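Local coordinates for peptidase M16 domain protein (Alicyclobacillus acidocaldarius subsp. acidocaldarius DSM 446, PDB 4XEA) that is probably a metal-dependent peptidase of the M16 (insulinase-like) family that cleaves peptide bonds, at residues A[12-17]-A[213-218]; A[107-112]-A[209-214]; A[331-336]-A[410-415]. All blocks are in the same frame, centred on the assembly; numbering follows the deposited sequence.

Interaction 1. Residues A[12-17]-A[213-218]; sequences WRLQNG and ENQAKK
Leu14 and Asn16 reach from a tight turn to the same partner, Gln215, near the end of helix 204-216. The turn, a type I beta turn from Leu14 to Gly17, joins the antiparallel strands 10-13 and 19-24 as a beta hairpin at the margin of the six-stranded mixed sheet. Both side chains meet Gln215 at roughly a right angle. Leu14 does so through a methyl: CD1 rests on Gln215 CG at 3.6 Å, suiting a leucine that also packs on Ile211 of the same helix.

Asn16 supplies the polar half. Its CG lies between the backbone N and the carbonyl carbon (chi1 65°), which directs the amide at the helix, while OD1 accepts from the backbone N of Leu18, holding the amide's rotation. ND2 then donates to Gln215 OE1 at 2.8 Å. The two amide planes stand 76° apart. Gln215 OE1 lies close to the plane of the Asn16 amide, but ND2 sits 42° above the carbonyl plane of Gln215, not on a lone pair. Asparagine suits the place because one short amide offers both an acceptor for Leu18 N and a donor for Gln215.

Gln215 is buried, and both ends of its amide are engaged. Bent at chi2, the chain lays CG against Leu14 and presents OE1 to the turn. NE2 also serves Gln117 OE1, and in the plane of its own amide it donates to Asn214 OD1 at 3.0 Å.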
loop_
_atom_site.group_PDB
_atom_site.type_symbol
_atom_site.label_atom_id
_atom_site.label_comp_id
_atom_site.label_asym_id
_atom_site.label_seq_id
_atom_site.Cartn_x
_atom_site.Cartn_y
_atom_site.Cartn_z
ATOM N N TRP A 12 12.045 14.650 -24.600
ATOM C CA TRP A 12 12.331 14.747 -26.012
ATOM C C TRP A 12 11.772 13.526 -26.746
ATOM O O TRP A 12 11.180 12.626 -26.116
ATOM C CB TRP A 12 13.840 14.969 -26.271
ATOM C CG TRP A 12 14.691 13.768 -26.231
ATOM C CD1 TRP A 12 15.277 13.145 -27.302
ATOM C CD2 TRP A 12 15.140 13.070 -25.067
ATOM N NE1 TRP A 12 16.057 12.096 -26.875
ATOM C CE2 TRP A 12 15.980 12.020 -25.508
ATOM C CE3 TRP A 12 14.920 13.226 -23.688
ATOM C CZ2 TRP A 12 16.586 11.126 -24.618
ATOM C CZ3 TRP A 12 15.523 12.341 -22.817
ATOM C CH2 TRP A 12 16.349 11.305 -23.285
ATOM N N ARG A 13 11.857 13.552 -28.071
ATOM C CA ARG A 13 11.310 12.496 -28.927
ATOM C C ARG A 13 12.410 11.945 -29.839
ATOM O O ARG A 13 13.093 12.716 -30.506
ATOM C CB ARG A 13 10.135 13.021 -29.770
ATOM C CG ARG A 13 9.433 11.930 -30.587
ATOM C CD ARG A 13 8.323 12.452 -31.529
ATOM N NE ARG A 13 7.373 13.353 -30.843
ATOM C CZ ARG A 13 6.161 13.061 -30.392
ATOM N NH1 ARG A 13 5.664 11.837 -30.469
ATOM N NH2 ARG A 13 5.427 14.030 -29.840
ATOM N N LEU A 14 12.573 10.620 -29.858
ATOM C CA LEU A 14 13.639 9.998 -30.655
ATOM C C LEU A 14 13.268 9.941 -32.126
ATOM O O LEU A 14 12.112 10.137 -32.498
ATOM C CB LEU A 14 13.951 8.576 -30.157
ATOM C CG LEU A 14 14.206 8.393 -28.637
ATOM C CD1 LEU A 14 14.169 6.937 -28.264
ATOM C CD2 LEU A 14 15.506 8.994 -28.228
ATOM N N GLN A 15 14.254 9.603 -32.944
ATOM C CA GLN A 15 14.056 9.477 -34.375
ATOM C C GLN A 15 12.917 8.492 -34.657
ATOM O O GLN A 15 12.142 8.720 -35.568
ATOM C CB GLN A 15 15.386 9.063 -35.056
ATOM C CG GLN A 15 15.349 9.011 -36.593
ATOM C CD GLN A 15 14.652 7.754 -37.151
ATOM O OE1 GLN A 15 14.554 6.718 -36.473
ATOM N NE2 GLN A 15 14.176 7.848 -38.393
ATOM N N ASN A 16 12.767 7.436 -33.844
ATOM C CA ASN A 16 11.756 6.394 -34.130
ATOM C C ASN A 16 10.360 6.731 -33.588
ATOM O O ASN A 16 9.430 5.932 -33.668
ATOM C CB ASN A 16 12.242 5.022 -33.631
ATOM C CG ASN A 16 12.386 4.961 -32.113
ATOM O OD1 ASN A 16 11.949 5.857 -31.402
ATOM N ND2 ASN A 16 12.984 3.890 -31.617
ATOM N N GLY A 17 10.222 7.916 -33.011
ATOM C CA GLY A 17 8.920 8.397 -32.532
ATOM C C GLY A 17 8.692 8.224 -31.039
ATOM O O GLY A 17 7.700 8.703 -30.522
ATOM N N GLU A 213 21.407 5.202 -28.066
ATOM C CA GLU A 213 22.265 4.159 -28.638
ATOM C C GLU A 213 21.526 2.840 -28.809
ATOM O O GLU A 213 21.656 2.184 -29.833
ATOM C CB GLU A 213 23.542 3.971 -27.808
ATOM C CG GLU A 213 24.546 5.064 -28.045
ATOM C CD GLU A 213 25.083 5.048 -29.477
ATOM O OE1 GLU A 213 24.437 5.638 -30.379
ATOM O OE2 GLU A 213 26.136 4.426 -29.702
ATOM N N ASN A 214 20.724 2.470 -27.819
ATOM C CA ASN A 214 19.939 1.248 -27.894
ATOM C C ASN A 214 18.954 1.278 -29.061
ATOM O O ASN A 214 18.835 0.299 -29.798
ATOM C CB ASN A 214 19.162 1.046 -26.569
ATOM C CG ASN A 214 18.384 -0.252 -26.536
ATOM O OD1 ASN A 214 17.349 -0.391 -27.195
ATOM N ND2 ASN A 214 18.861 -1.206 -25.736
ATOM N N GLN A 215 18.226 2.391 -29.200
ATOM C CA GLN A 215 17.252 2.581 -30.280
ATOM C C GLN A 215 17.887 2.742 -31.662
ATOM O O GLN A 215 17.363 2.206 -32.642
ATOM C CB GLN A 215 16.369 3.797 -29.982
ATOM C CG GLN A 215 15.551 3.639 -28.657
ATOM C CD GLN A 215 14.615 2.455 -28.713
ATOM O OE1 GLN A 215 13.458 2.589 -29.127
ATOM N NE2 GLN A 215 15.105 1.286 -28.335
ATOM N N ALA A 216 19.012 3.462 -31.728
ATOM C CA ALA A 216 19.744 3.657 -32.993
ATOM C C ALA A 216 20.261 2.337 -33.591
ATOM O O ALA A 216 20.335 2.192 -34.812
ATOM C CB ALA A 216 20.897 4.650 -32.802
ATOM N N LYS A 217 20.598 1.379 -32.728
ATOM C CA LYS A 217 21.082 0.058 -33.150
ATOM C C LYS A 217 19.997 -0.897 -33.638
ATOM O O LYS A 217 20.292 -1.914 -34.239
ATOM C CB LYS A 217 21.871 -0.595 -32.005
ATOM C CG LYS A 217 23.303 -0.070 -31.893
ATOM C CD LYS A 217 23.956 -0.447 -30.550
ATOM C CE LYS A 217 25.320 0.216 -30.390
ATOM N NZ LYS A 217 25.726 0.358 -28.953
ATOM N N LYS A 218 18.737 -0.570 -33.385
ATOM C CA LYS A 218 17.628 -1.395 -33.843
ATOM C C LYS A 218 17.013 -0.840 -35.127
ATOM O O LYS A 218 17.219 0.319 -35.482
ATOM C CB LYS A 218 16.564 -1.486 -32.747
ATOM C CG LYS A 218 17.090 -2.174 -31.472
ATOM C CD LYS A 218 16.036 -2.234 -30.349
ATOM C CE LYS A 218 16.622 -2.950 -29.126
ATOM N NZ LYS A 218 15.637 -3.174 -28.063
#

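Interaction 2. Residues A[107-112]-A[209-214]; sequences KHVGTL and HVIEEN
Val109 and Ile211 make the apolar part of this helix-to-helix contact, CG1 against CG1 at 3.8 Å. The Val109 branch that touches is the one anti to the backbone N (chi1 176°), while Ile211 uses its longer branch, whose CG1 lies beside its own backbone N. Branched aliphatic residues suit the position, since their bulk sits close to the backbone. Val210 also faces helix 105-116, but its CG1 stays 4.7 Å from Gly110 N, and the side chain rests instead on Ala106.

These apolar residues belong to an alpha/beta layer arrangement, in which helices 105-116 and 204-216 lie side by side on one face of the six-stranded sheet. Val109 and Ile211 both reach down to strand 194-200, to Ile198 and Leu196 respectively, and Val109 also meets Phe99 of strand 95-101.

The polar contact is between Asn214 and Gly110. Asn214, its CG anti to the backbone N, brings ND2 over the bare backbone of Gly110, 3.8 Å from the carbonyl O of Gly110. That is packing and not a hydrogen bond; the amide donates instead to Asp114 OD1. Gly110 and Asn214 are the nearest pair of CA atoms, 6.8 Å apart.

Within helix 105-116, on the side turned from its partner, Thr111 folds its hydroxyl back so that OG1 donates to Lys107 O at 2.8 Å, from 41° above the carbonyl plane. The same oxygen takes the helical bond from Thr111 N, 2.9 Å away.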
loop_
_atom_site.group_PDB
_atom_site.type_symbol
_atom_site.label_atom_id
_atom_site.label_comp_id
_atom_site.label_asym_id
_atom_site.label_seq_id
_atom_site.Cartn_x
_atom_site.Cartn_y
_atom_site.Cartn_z
ATOM N N LYS A 107 22.170 -0.638 -17.438
ATOM C CA LYS A 107 21.843 -2.023 -17.789
ATOM C C LYS A 107 20.341 -2.274 -17.765
ATOM O O LYS A 107 19.808 -2.905 -18.684
ATOM C CB LYS A 107 22.561 -3.009 -16.860
ATOM C CG LYS A 107 22.365 -4.481 -17.234
ATOM C CD LYS A 107 23.534 -5.341 -16.771
ATOM C CE LYS A 107 24.680 -5.294 -17.793
ATOM N NZ LYS A 107 25.887 -5.982 -17.327
ATOM N N HIS A 108 19.658 -1.754 -16.746
ATOM C CA HIS A 108 18.256 -2.037 -16.552
ATOM C C HIS A 108 17.411 -1.363 -17.644
ATOM O O HIS A 108 16.494 -1.969 -18.181
ATOM C CB HIS A 108 17.770 -1.588 -15.171
ATOM C CG HIS A 108 18.442 -2.298 -14.033
ATOM N ND1 HIS A 108 18.502 -3.672 -13.948
ATOM C CD2 HIS A 108 19.081 -1.824 -12.939
ATOM C CE1 HIS A 108 19.167 -4.015 -12.860
ATOM N NE2 HIS A 108 19.534 -2.912 -12.230
ATOM N N VAL A 109 17.725 -0.115 -17.963
ATOM C CA VAL A 109 17.026 0.563 -19.048
ATOM C C VAL A 109 17.167 -0.179 -20.374
ATOM O O VAL A 109 16.205 -0.292 -21.134
ATOM C CB VAL A 109 17.480 2.020 -19.212
ATOM C CG1 VAL A 109 16.770 2.652 -20.457
ATOM C CG2 VAL A 109 17.140 2.792 -17.949
ATOM N N GLY A 110 18.381 -0.646 -20.648
ATOM C CA GLY A 110 18.681 -1.494 -21.812
ATOM C C GLY A 110 17.853 -2.779 -21.821
ATOM O O GLY A 110 17.279 -3.148 -22.842
ATOM N N THR A 111 17.764 -3.449 -20.681
ATOM C CA THR A 111 16.975 -4.671 -20.571
ATOM C C THR A 111 15.475 -4.376 -20.774
ATOM O O THR A 111 14.749 -5.148 -21.421
ATOM C CB THR A 111 17.198 -5.313 -19.197
ATOM O OG1 THR A 111 18.618 -5.475 -18.951
ATOM C CG2 THR A 111 16.462 -6.656 -19.108
ATOM N N LEU A 112 15.025 -3.245 -20.230
ATOM C CA LEU A 112 13.612 -2.841 -20.342
ATOM C C LEU A 112 13.263 -2.605 -21.817
ATOM O O LEU A 112 12.279 -3.131 -22.328
ATOM C CB LEU A 112 13.342 -1.591 -19.490
ATOM C CG LEU A 112 11.899 -1.061 -19.529
ATOM C CD1 LEU A 112 10.915 -2.104 -19.046
ATOM C CD2 LEU A 112 11.809 0.220 -18.740
ATOM N N HIS A 209 21.889 8.958 -23.356
ATOM C CA HIS A 209 22.795 8.405 -24.352
ATOM C C HIS A 209 22.582 6.886 -24.524
ATOM O O HIS A 209 22.571 6.378 -25.633
ATOM C CB HIS A 209 24.233 8.739 -23.917
ATOM C CG HIS A 209 25.294 8.242 -24.838
ATOM N ND1 HIS A 209 25.486 8.758 -26.104
ATOM C CD2 HIS A 209 26.265 7.316 -24.655
ATOM C CE1 HIS A 209 26.517 8.152 -26.671
ATOM N NE2 HIS A 209 27.010 7.277 -25.811
ATOM N N VAL A 210 22.400 6.165 -23.430
ATOM C CA VAL A 210 22.100 4.722 -23.505
ATOM C C VAL A 210 20.800 4.438 -24.307
ATOM O O VAL A 210 20.725 3.483 -25.111
ATOM C CB VAL A 210 21.941 4.128 -22.086
ATOM C CG1 VAL A 210 21.380 2.702 -22.146
ATOM C CG2 VAL A 210 23.246 4.189 -21.317
ATOM N N ILE A 211 19.785 5.271 -24.098
ATOM C CA ILE A 211 18.499 5.047 -24.751
ATOM C C ILE A 211 18.693 5.288 -26.259
ATOM O O ILE A 211 18.305 4.442 -27.059
ATOM C CB ILE A 211 17.357 5.951 -24.183
ATOM C CG1 ILE A 211 17.065 5.646 -22.720
ATOM C CG2 ILE A 211 16.040 5.761 -24.970
ATOM C CD1 ILE A 211 16.331 6.763 -21.985
ATOM N N GLU A 212 19.337 6.406 -26.623
ATOM C CA GLU A 212 19.559 6.768 -28.044
ATOM C C GLU A 212 20.370 5.684 -28.739
ATOM O O GLU A 212 20.050 5.272 -29.841
ATOM C CB GLU A 212 20.300 8.109 -28.186
ATOM C CG GLU A 212 19.601 9.349 -27.605
ATOM C CD GLU A 212 18.713 10.084 -28.579
ATOM O OE1 GLU A 212 18.303 11.215 -28.241
ATOM O OE2 GLU A 212 18.393 9.545 -29.664
ATOM N N GLU A 213 21.407 5.202 -28.066
ATOM C CA GLU A 213 22.265 4.159 -28.638
ATOM C C GLU A 213 21.526 2.840 -28.809
ATOM O O GLU A 213 21.656 2.184 -29.833
ATOM C CB GLU A 213 23.542 3.971 -27.808
ATOM C CG GLU A 213 24.546 5.064 -28.045
ATOM C CD GLU A 213 25.083 5.048 -29.477
ATOM O OE1 GLU A 213 24.437 5.638 -30.379
ATOM O OE2 GLU A 213 26.136 4.426 -29.702
ATOM N N ASN A 214 20.724 2.470 -27.819
ATOM C CA ASN A 214 19.939 1.248 -27.894
ATOM C C ASN A 214 18.954 1.278 -29.061
ATOM O O ASN A 214 18.835 0.299 -29.798
ATOM C CB ASN A 214 19.162 1.046 -26.569
ATOM C CG ASN A 214 18.384 -0.252 -26.536
ATOM O OD1 ASN A 214 17.349 -0.391 -27.195
ATOM N ND2 ASN A 214 18.861 -1.206 -25.736
#

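Interaction 3. Residues A[331-336]-A[410-415]; sequences RIQSHL and LREDNM
Asn414 ND2, donating to both His409 O and Lys258 O, pins the loop from which Met415 and Glu412 approach Gln333 on helix 325-342. Met415 CE, the methyl of a selenomethionine, lies 3.8 Å from Gln333 OE1, and Glu412 OE2 is 4.0 Å from the same oxygen. Neither approach is a hydrogen bond, and two acceptor oxygens would be expected to keep apart. The Gln333 and Glu412 side chains cross at about a right angle, with amide and carboxylate planes 57° apart. Gln333 NE2 turns back to its own helix, where it makes a weak bond to Ala329 O.

Met415 reaches the amide because its chain runs straight from the backbone, CG anti to the backbone N, and then bends at chi3 (62°), which lays CE alongside Gln333 CD at 3.9 Å. A flexible, unbranched chain suits this buried site, where it also packs on Trp257. Glu412, charged, lies on the solvent-exposed side of the contact.

Deeper in, Leu336 and Leu410 point toward each other, yet the nearest methyls, Leu336 CD2 and Leu410 CD1, remain 4.8 Å apart; both leucines pack on Trp257. Leu410 O accepts from Arg340 of helix 325-342.

The whole joins helix 325-342 to the link, with its type I turn from Glu412 to Met415, that leads from helix 399-409 into strand 415-422, a helix-on-sheet packing consistent with the second alpha/beta half of an M16 peptidase.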
loop_
_atom_site.group_PDB
_atom_site.type_symbol
_atom_site.label_atom_id
_atom_site.label_comp_id
_atom_site.label_asym_id
_atom_site.label_seq_id
_atom_site.Cartn_x
_atom_site.Cartn_y
_atom_site.Cartn_z
ATOM N N ARG A 331 -29.582 6.767 1.359
ATOM C CA ARG A 331 -28.899 7.924 1.952
ATOM C C ARG A 331 -28.032 8.634 0.920
ATOM O O ARG A 331 -27.955 9.872 0.899
ATOM C CB ARG A 331 -28.040 7.498 3.153
ATOM C CG ARG A 331 -28.844 7.148 4.417
ATOM C CD ARG A 331 -29.338 8.406 5.141
ATOM N NE ARG A 331 -28.235 9.262 5.593
ATOM C CZ ARG A 331 -27.545 9.088 6.724
ATOM N NH1 ARG A 331 -27.817 8.078 7.564
ATOM N NH2 ARG A 331 -26.567 9.941 7.026
ATOM N N ILE A 332 -27.363 7.842 0.078
ATOM C CA ILE A 332 -26.571 8.393 -1.018
ATOM C C ILE A 332 -27.444 9.185 -2.000
ATOM O O ILE A 332 -27.112 10.295 -2.359
ATOM C CB ILE A 332 -25.822 7.283 -1.775
ATOM C CG1 ILE A 332 -24.685 6.732 -0.903
ATOM C CG2 ILE A 332 -25.325 7.811 -3.117
ATOM C CD1 ILE A 332 -24.140 5.350 -1.358
ATOM N N GLN A 333 -28.557 8.605 -2.429
ATOM C CA GLN A 333 -29.464 9.295 -3.332
ATOM C C GLN A 333 -30.081 10.558 -2.706
ATOM O O GLN A 333 -30.252 11.552 -3.395
ATOM C CB GLN A 333 -30.581 8.348 -3.796
ATOM C CG GLN A 333 -30.045 7.175 -4.643
ATOM C CD GLN A 333 -31.117 6.154 -5.009
ATOM O OE1 GLN A 333 -32.105 6.491 -5.657
ATOM N NE2 GLN A 333 -30.908 4.895 -4.610
ATOM N N SER A 334 -30.399 10.525 -1.411
ATOM C CA SER A 334 -30.922 11.712 -0.718
ATOM C C SER A 334 -29.913 12.825 -0.625
ATOM O O SER A 334 -30.234 13.975 -0.902
ATOM C CB SER A 334 -31.319 11.367 0.703
ATOM O OG SER A 334 -32.548 10.706 0.705
ATOM N N HIS A 335 -28.702 12.465 -0.173
ATOM C CA HIS A 335 -27.568 13.372 -0.128
ATOM C C HIS A 335 -27.421 14.078 -1.475
ATOM O O HIS A 335 -27.467 15.299 -1.536
ATOM C CB HIS A 335 -26.305 12.576 0.255
ATOM C CG HIS A 335 -25.060 13.399 0.404
ATOM N ND1 HIS A 335 -25.011 14.569 1.127
ATOM C CD2 HIS A 335 -23.794 13.172 -0.031
ATOM C CE1 HIS A 335 -23.778 15.047 1.104
ATOM N NE2 HIS A 335 -23.018 14.213 0.414
ATOM N N LEU A 336 -27.312 13.305 -2.563
ATOM C CA LEU A 336 -27.152 13.882 -3.897
ATOM C C LEU A 336 -28.353 14.711 -4.330
ATOM O O LEU A 336 -28.175 15.724 -4.990
ATOM C CB LEU A 336 -26.836 12.804 -4.954
ATOM C CG LEU A 336 -25.500 12.065 -4.735
ATOM C CD1 LEU A 336 -25.294 10.973 -5.801
ATOM C CD2 LEU A 336 -24.298 12.996 -4.712
ATOM N N LEU A 410 -23.449 13.626 -12.119
ATOM C CA LEU A 410 -24.004 12.862 -11.014
ATOM C C LEU A 410 -25.530 13.030 -11.003
ATOM O O LEU A 410 -26.066 13.786 -10.185
ATOM C CB LEU A 410 -23.347 13.254 -9.679
ATOM C CG LEU A 410 -21.817 13.006 -9.637
ATOM C CD1 LEU A 410 -21.237 13.422 -8.322
ATOM C CD2 LEU A 410 -21.440 11.563 -9.951
ATOM N N ARG A 411 -26.201 12.282 -11.887
ATOM C CA ARG A 411 -27.627 12.389 -12.119
ATOM C C ARG A 411 -28.335 11.093 -11.734
ATOM O O ARG A 411 -27.704 10.165 -11.265
ATOM C CB ARG A 411 -27.907 12.747 -13.595
ATOM C CG ARG A 411 -27.072 13.930 -14.168
ATOM C CD ARG A 411 -27.664 14.497 -15.486
ATOM N NE ARG A 411 -28.095 13.415 -16.372
ATOM C CZ ARG A 411 -27.284 12.725 -17.170
ATOM N NH1 ARG A 411 -25.994 13.024 -17.240
ATOM N NH2 ARG A 411 -27.748 11.731 -17.916
ATOM N N GLU A 412 -29.656 11.033 -11.924
ATOM C CA GLU A 412 -30.394 9.803 -11.652
ATOM C C GLU A 412 -30.511 8.887 -12.861
ATOM O O GLU A 412 -30.495 7.664 -12.732
ATOM C CB GLU A 412 -31.789 10.150 -11.125
ATOM C CG GLU A 412 -31.667 10.759 -9.740
ATOM C CD GLU A 412 -32.900 10.555 -8.919
ATOM O OE1 GLU A 412 -33.875 11.280 -9.190
ATOM O OE2 GLU A 412 -32.864 9.665 -8.026
ATOM N N ASP A 413 -30.587 9.455 -14.045
ATOM C CA ASP A 413 -30.843 8.650 -15.239
ATOM C C ASP A 413 -29.573 7.973 -15.805
ATOM O O ASP A 413 -29.688 7.090 -16.660
ATOM C CB ASP A 413 -31.536 9.473 -16.314
ATOM C CG ASP A 413 -30.866 10.805 -16.523
ATOM O OD1 ASP A 413 -31.407 11.823 -16.045
ATOM O OD2 ASP A 413 -29.791 10.836 -17.115
ATOM N N ASN A 414 -28.390 8.329 -15.316
ATOM C CA ASN A 414 -27.178 7.619 -15.753
ATOM C C ASN A 414 -26.553 6.777 -14.639
ATOM O O ASN A 414 -25.346 6.454 -14.680
ATOM C CB ASN A 414 -26.138 8.596 -16.367
ATOM C CG ASN A 414 -25.547 9.552 -15.319
ATOM O OD1 ASN A 414 -26.243 9.929 -14.373
ATOM N ND2 ASN A 414 -24.278 10.004 -15.524
HETATM N N MSE A 415 -27.373 6.414 -13.664
HETATM C CA MSE A 415 -26.922 5.831 -12.421
HETATM C C MSE A 415 -27.286 4.355 -12.367
HETATM O O MSE A 415 -28.312 3.965 -12.845
HETATM C CB MSE A 415 -27.547 6.573 -11.223
HETATM C CG MSE A 415 -27.140 6.074 -9.884
HETATM SE SE MSE A 415 -28.032 6.891 -8.391
HETATM C CE MSE A 415 -29.911 6.384 -8.744
#

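How the interactions relate
Interactions 1 and 2 are neighbours on helix 204-216, sharing Glu213 and Asn214, with centres about 10 Å apart. One ties that helix to the hairpin at the sheet margin, the other to helix 105-116; Trp12 NE1 to Glu212 OE1, a probable hydrogen bond, joins the two. Interaction 3 stands on the other side of the chain's centre, about 50 Å away by centres, where it packs a loop against helix 325-342 beside the five-stranded sheet. Chemistry follows place: the buried interaction 1 is bridged by an amide hydrogen bond, whereas the partly buried interactions 2 and 3 rely on packing, aliphatic groups and an amide over glycine backbone in interaction 2, a methyl against an amide in interaction 3.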